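Local structure of glutathione S-transferase (Lodderomyces elongisporus, 4IVF) at residues Phe113-Gln124 with Tyr143-Phe154. The protein binds two glutathione molecules per subunit and, as a member of the glutathione S-transferase superfamily, probably conjugates or reduces substrates with this thiol. Sequence-based numbering, arbitrary orientation.
Sequences FQVAENGPIQGQ and YITDTKRIYGVF. With GSH (glutathione), chain T; GSH (glutathione), chain J.
Ile121 and Ile150 are the knobs of this helix pair: Ile121 drops among Tyr143, Asp146, Thr147 and Ile150, while Ile150 fits among Phe113, Glu117, Asn118 and Ile121, its CD1 lying 3.8 Å from Ile121 CB. Aromatic packing takes over at the Phe113 end. With CG anti to the backbone N (chi1 179°), the Phe113 ring reaches across to form an offset stack on Phe154, centroids 4.8 Å apart and planes 30° from parallel, and its CE2 also meets Val153 CG1. At the far end CB of Gln124 sits over the centre of the Tyr143 ring, a CH-pi contact at 3.6 Å to the centroid. The two helices, 102-131 and 137-159, run roughly antiparallel, at 153°, with segment axes 8.3 Å apart, in the all-helical C-terminal domain of the GST fold. Gly119 and Gly123, on the side of the first helix turned from this contact, line one glutathione pocket together with Pro120. Among the polar contacts, the Tyr151 hydroxyl donates to a lone pair of Gln122 OE1 at 2.7 Å, in the carbonyl plane; Trp184 O holds the amide's NE2. Arg149 uses NE for Asp146 OD1 (3.0 Å) and NH2 for a salt bridge to Glu117 OE1 whose hydrogen bond is long, bent and weak (3.3 Å), while NH1 is hydrogen-bonded to Asn55 of the second subunit. Arg57 of that subunit also pairs with Glu117, whose OE2 accepts from N1 of the glutathione in chain J at 2.9 Å.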
loop_
_atom_site.group_PDB
_atom_site.type_symbol
_atom_site.label_atom_id
_atom_site.label_comp_id
_atom_site.label_asym_id
_atom_site.label_seq_id
_atom_site.Cartn_x
_atom_site.Cartn_y
_atom_site.Cartn_z
ATOM N N PHE F 113 1.381 -1.123 -5.472
ATOM C CA PHE F 113 2.371 -0.205 -6.037
ATOM C C PHE F 113 1.870 1.243 -5.998
ATOM O O PHE F 113 2.604 2.153 -5.623
ATOM C CB PHE F 113 2.707 -0.612 -7.479
ATOM C CG PHE F 113 3.716 0.287 -8.169
ATOM C CD1 PHE F 113 4.804 0.802 -7.486
ATOM C CD2 PHE F 113 3.587 0.575 -9.521
ATOM C CE1 PHE F 113 5.727 1.613 -8.134
ATOM C CE2 PHE F 113 4.511 1.377 -10.174
ATOM C CZ PHE F 113 5.584 1.897 -9.474
ATOM N N GLN F 114 0.619 1.452 -6.386
ATOM C CA GLN F 114 0.028 2.778 -6.306
ATOM C C GLN F 114 -0.015 3.289 -4.858
ATOM O O GLN F 114 0.484 4.369 -4.585
ATOM C CB GLN F 114 -1.372 2.803 -6.939
ATOM C CG GLN F 114 -1.920 4.219 -7.172
ATOM C CD GLN F 114 -2.308 4.924 -5.870
ATOM O OE1 GLN F 114 -3.037 4.370 -5.043
ATOM N NE2 GLN F 114 -1.794 6.136 -5.673
ATOM N N VAL F 115 -0.620 2.531 -3.937
ATOM C CA VAL F 115 -0.755 3.015 -2.556
ATOM C C VAL F 115 0.576 3.044 -1.803
ATOM O O VAL F 115 0.736 3.785 -0.831
ATOM C CB VAL F 115 -1.805 2.219 -1.730
ATOM C CG1 VAL F 115 -3.159 2.196 -2.454
ATOM C CG2 VAL F 115 -1.315 0.798 -1.424
ATOM N N ALA F 116 1.538 2.247 -2.251
ATOM C CA ALA F 116 2.810 2.137 -1.540
ATOM C C ALA F 116 3.904 3.062 -2.065
ATOM O O ALA F 116 4.851 3.384 -1.338
ATOM C CB ALA F 116 3.301 0.695 -1.525
ATOM N N GLU F 117 3.799 3.489 -3.320
ATOM C CA GLU F 117 4.841 4.358 -3.869
ATOM C C GLU F 117 4.287 5.610 -4.549
ATOM O O GLU F 117 4.732 6.720 -4.271
ATOM C CB GLU F 117 5.825 3.554 -4.745
ATOM C CG GLU F 117 6.537 2.477 -3.907
ATOM C CD GLU F 117 7.437 1.531 -4.696
ATOM O OE1 GLU F 117 8.333 2.010 -5.406
ATOM O OE2 GLU F 117 7.261 0.301 -4.571
ATOM N N ASN F 118 3.285 5.447 -5.395
ATOM C CA ASN F 118 2.716 6.595 -6.086
ATOM C C ASN F 118 2.170 7.656 -5.113
ATOM O O ASN F 118 2.698 8.753 -5.041
ATOM C CB ASN F 118 1.671 6.137 -7.119
ATOM C CG ASN F 118 0.927 7.294 -7.755
ATOM O OD1 ASN F 118 -0.303 7.344 -7.723
ATOM N ND2 ASN F 118 1.666 8.239 -8.322
ATOM N N GLY F 119 1.128 7.314 -4.359
ATOM C CA GLY F 119 0.562 8.213 -3.358
ATOM C C GLY F 119 1.564 8.792 -2.364
ATOM O O GLY F 119 1.700 10.002 -2.257
ATOM N N PRO F 120 2.275 7.929 -1.624
ATOM C CA PRO F 120 3.263 8.452 -0.676
ATOM C C PRO F 120 4.289 9.396 -1.298
ATOM O O PRO F 120 4.567 10.432 -0.699
ATOM C CB PRO F 120 3.942 7.181 -0.142
ATOM C CG PRO F 120 2.838 6.152 -0.187
ATOM C CD PRO F 120 2.092 6.472 -1.475
ATOM N N ILE F 121 4.841 9.057 -2.460
ATOM C CA ILE F 121 5.876 9.892 -3.065
ATOM C C ILE F 121 5.327 11.214 -3.636
ATOM O O ILE F 121 5.907 12.277 -3.424
ATOM C CB ILE F 121 6.678 9.113 -4.138
ATOM C CG1 ILE F 121 7.532 8.027 -3.472
ATOM C CG2 ILE F 121 7.537 10.054 -4.988
ATOM C CD1 ILE F 121 8.504 8.553 -2.418
ATOM N N GLN F 122 4.213 11.141 -4.353
ATOM C CA GLN F 122 3.618 12.336 -4.924
ATOM C C GLN F 122 3.063 13.236 -3.801
ATOM O O GLN F 122 2.974 14.459 -3.944
ATOM C CB GLN F 122 2.516 11.970 -5.920
ATOM C CG GLN F 122 1.974 13.165 -6.687
ATOM C CD GLN F 122 0.991 12.788 -7.787
ATOM O OE1 GLN F 122 0.979 11.653 -8.279
ATOM N NE2 GLN F 122 0.160 13.742 -8.181
ATOM N N GLY F 123 2.696 12.615 -2.684
ATOM C CA GLY F 123 2.223 13.353 -1.529
ATOM C C GLY F 123 3.350 14.123 -0.880
ATOM O O GLY F 123 3.132 15.215 -0.372
ATOM N N GLN F 124 4.565 13.572 -0.916
ATOM C CA GLN F 124 5.715 14.273 -0.344
ATOM C C GLN F 124 6.060 15.477 -1.191
ATOM O O GLN F 124 6.353 16.552 -0.667
ATOM C CB GLN F 124 6.939 13.376 -0.218
ATOM C CG GLN F 124 6.753 12.192 0.693
ATOM C CD GLN F 124 5.895 12.520 1.897
ATOM O OE1 GLN F 124 6.279 13.328 2.749
ATOM N NE2 GLN F 124 4.713 11.899 1.968
ATOM N N TYR F 143 11.356 14.532 -4.627
ATOM C CA TYR F 143 10.025 13.954 -4.804
ATOM C C TYR F 143 9.361 14.221 -6.158
ATOM O O TYR F 143 8.615 13.389 -6.665
ATOM C CB TYR F 143 9.127 14.300 -3.604
ATOM C CG TYR F 143 9.738 13.723 -2.356
ATOM C CD1 TYR F 143 9.820 12.351 -2.191
ATOM C CD2 TYR F 143 10.291 14.537 -1.371
ATOM C CE1 TYR F 143 10.405 11.794 -1.076
ATOM C CE2 TYR F 143 10.886 13.982 -0.252
ATOM C CZ TYR F 143 10.939 12.604 -0.115
ATOM O OH TYR F 143 11.525 12.017 0.980
ATOM N N ILE F 144 9.636 15.375 -6.746
ATOM C CA ILE F 144 9.229 15.611 -8.112
ATOM C C ILE F 144 9.887 14.564 -9.042
ATOM O O ILE F 144 9.218 13.974 -9.889
ATOM C CB ILE F 144 9.616 17.024 -8.561
ATOM C CG1 ILE F 144 8.751 18.060 -7.846
ATOM C CG2 ILE F 144 9.489 17.160 -10.068
ATOM C CD1 ILE F 144 7.290 17.980 -8.188
ATOM N N THR F 145 11.188 14.340 -8.856
ATOM C CA THR F 145 11.952 13.398 -9.672
ATOM C C THR F 145 11.465 11.960 -9.485
ATOM O O THR F 145 11.295 11.215 -10.454
ATOM C CB THR F 145 13.458 13.460 -9.363
ATOM O OG1 THR F 145 13.981 14.723 -9.778
ATOM C CG2 THR F 145 14.191 12.375 -10.111
ATOM N N ASP F 146 11.226 11.573 -8.240
ATOM C CA ASP F 146 10.746 10.224 -7.992
ATOM C C ASP F 146 9.291 10.064 -8.446
ATOM O O ASP F 146 8.884 8.986 -8.879
ATOM C CB ASP F 146 10.936 9.817 -6.531
ATOM C CG ASP F 146 10.933 8.305 -6.349
ATOM O OD1 ASP F 146 11.615 7.608 -7.131
ATOM O OD2 ASP F 146 10.237 7.812 -5.439
ATOM N N THR F 147 8.504 11.130 -8.370
ATOM C CA THR F 147 7.149 11.076 -8.917
ATOM C C THR F 147 7.155 10.758 -10.413
ATOM O O THR F 147 6.348 9.949 -10.895
ATOM C CB THR F 147 6.393 12.384 -8.687
ATOM O OG1 THR F 147 6.215 12.585 -7.280
ATOM C CG2 THR F 147 5.033 12.328 -9.351
ATOM N N LYS F 148 8.080 11.386 -11.135
ATOM C CA LYS F 148 8.222 11.155 -12.564
ATOM C C LYS F 148 8.712 9.734 -12.829
ATOM O O LYS F 148 8.327 9.123 -13.826
ATOM C CB LYS F 148 9.178 12.170 -13.190
ATOM C CG LYS F 148 8.593 13.556 -13.368
ATOM C CD LYS F 148 9.711 14.538 -13.706
ATOM C CE LYS F 148 9.188 15.901 -14.098
ATOM N NZ LYS F 148 10.307 16.887 -14.168
ATOM N N ARG F 149 9.559 9.217 -11.939
ATOM C CA ARG F 149 10.025 7.847 -12.064
ATOM C C ARG F 149 8.828 6.888 -12.068
ATOM O O ARG F 149 8.729 6.006 -12.924
ATOM C CB ARG F 149 10.983 7.477 -10.925
ATOM C CG ARG F 149 11.638 6.104 -11.125
ATOM C CD ARG F 149 12.298 5.545 -9.855
ATOM N NE ARG F 149 11.329 5.191 -8.817
ATOM C CZ ARG F 149 10.670 4.032 -8.762
ATOM N NH1 ARG F 149 10.855 3.098 -9.695
ATOM N NH2 ARG F 149 9.805 3.813 -7.788
ATOM N N ILE F 150 7.917 7.094 -11.117
ATOM C CA ILE F 150 6.790 6.195 -10.892
ATOM C C ILE F 150 5.764 6.183 -12.037
ATOM O O ILE F 150 5.214 5.144 -12.384
ATOM C CB ILE F 150 6.112 6.503 -9.535
ATOM C CG1 ILE F 150 7.008 6.032 -8.395
ATOM C CG2 ILE F 150 4.768 5.807 -9.419
ATOM C CD1 ILE F 150 6.637 6.620 -7.071
ATOM N N TYR F 151 5.520 7.343 -12.627
ATOM C CA TYR F 151 4.641 7.428 -13.768
ATOM C C TYR F 151 5.281 6.792 -14.993
ATOM O O TYR F 151 4.587 6.224 -15.837
ATOM C CB TYR F 151 4.219 8.872 -14.020
ATOM C CG TYR F 151 3.118 9.281 -13.066
ATOM C CD1 TYR F 151 3.403 9.954 -11.888
ATOM C CD2 TYR F 151 1.798 8.941 -13.321
ATOM C CE1 TYR F 151 2.402 10.298 -11.001
ATOM C CE2 TYR F 151 0.789 9.282 -12.439
ATOM C CZ TYR F 151 1.100 9.968 -11.286
ATOM O OH TYR F 151 0.102 10.322 -10.412
ATOM N N GLY F 152 6.605 6.869 -15.064
ATOM C CA GLY F 152 7.354 6.171 -16.091
ATOM C C GLY F 152 7.164 4.669 -15.983
ATOM O O GLY F 152 7.081 3.971 -16.986
ATOM N N VAL F 153 7.086 4.170 -14.757
ATOM C CA VAL F 153 6.881 2.745 -14.532
ATOM C C VAL F 153 5.473 2.355 -14.969
ATOM O O VAL F 153 5.284 1.372 -15.692
ATOM C CB VAL F 153 7.082 2.365 -13.049
ATOM C CG1 VAL F 153 6.742 0.892 -12.820
ATOM C CG2 VAL F 153 8.504 2.673 -12.606
ATOM N N PHE F 154 4.485 3.134 -14.536
ATOM C CA PHE F 154 3.113 2.930 -14.997
ATOM C C PHE F 154 2.978 3.010 -16.532
ATOM O O PHE F 154 2.112 2.355 -17.116
ATOM C CB PHE F 154 2.158 3.916 -14.330
ATOM C CG PHE F 154 1.739 3.525 -12.931
ATOM C CD1 PHE F 154 0.950 2.391 -12.712
ATOM C CD2 PHE F 154 2.095 4.315 -11.835
ATOM C CE1 PHE F 154 0.542 2.038 -11.410
ATOM C CE2 PHE F 154 1.696 3.978 -10.531
ATOM C CZ PHE F 154 0.918 2.841 -10.314
HETATM N N1 GSH T . -0.000 14.630 7.226
HETATM C CA1 GSH T . 0.279 15.246 5.952
HETATM C C1 GSH T . 1.596 15.896 5.989
HETATM O O11 GSH T . 2.328 15.764 6.996
HETATM O O12 GSH T . 2.002 16.566 5.015
HETATM C CB1 GSH T . -0.837 16.207 5.532
HETATM C CG1 GSH T . -0.990 16.223 4.054
HETATM C CD1 GSH T . -1.605 14.935 3.505
HETATM O OE1 GSH T . -2.302 14.193 4.215
HETATM N N2 GSH T . -1.381 14.534 2.066
HETATM C CA2 GSH T . -1.966 13.303 1.558
HETATM C C2 GSH T . -0.877 12.301 1.291
HETATM O O2 GSH T . 0.234 12.686 0.952
HETATM C CB2 GSH T . -2.653 13.561 0.295
HETATM S SG2 GSH T . -3.837 14.848 0.482
HETATM N N3 GSH T . -1.128 10.876 1.414
HETATM C CA3 GSH T . -0.046 9.952 1.138
HETATM C C3 GSH T . -0.569 8.704 0.548
HETATM O O31 GSH T . -1.627 8.696 -0.131
HETATM O O32 GSH T . 0.065 7.631 0.748
HETATM N N1 GSH J . 6.814 -0.890 -1.997
HETATM C CA1 GSH J . 7.829 -1.881 -2.219
HETATM C C1 GSH J . 7.498 -3.103 -1.491
HETATM O O11 GSH J . 7.967 -4.185 -1.878
HETATM O O12 GSH J . 6.757 -3.082 -0.479
HETATM C CB1 GSH J . 9.151 -1.349 -1.706
HETATM C CG1 GSH J . 10.266 -2.047 -2.364
HETATM C CD1 GSH J . 11.595 -1.386 -2.030
HETATM O OE1 GSH J . 11.663 -0.286 -1.449
HETATM N N2 GSH J . 12.855 -2.096 -2.437
HETATM C CA2 GSH J . 14.141 -1.507 -2.139
HETATM C C2 GSH J . 14.910 -1.406 -3.424
HETATM O O2 GSH J . 14.840 -2.337 -4.233
HETATM C CB2 GSH J . 14.875 -2.377 -1.213
HETATM S SG2 GSH J . 13.947 -2.678 0.263
HETATM N N3 GSH J . 15.726 -0.223 -3.679
HETATM C CA3 GSH J . 16.496 -0.087 -4.910
HETATM C C3 GSH J . 16.077 1.111 -5.681
HETATM O O31 GSH J . 15.035 1.739 -5.354
HETATM O O32 GSH J . 16.775 1.507 -6.672
#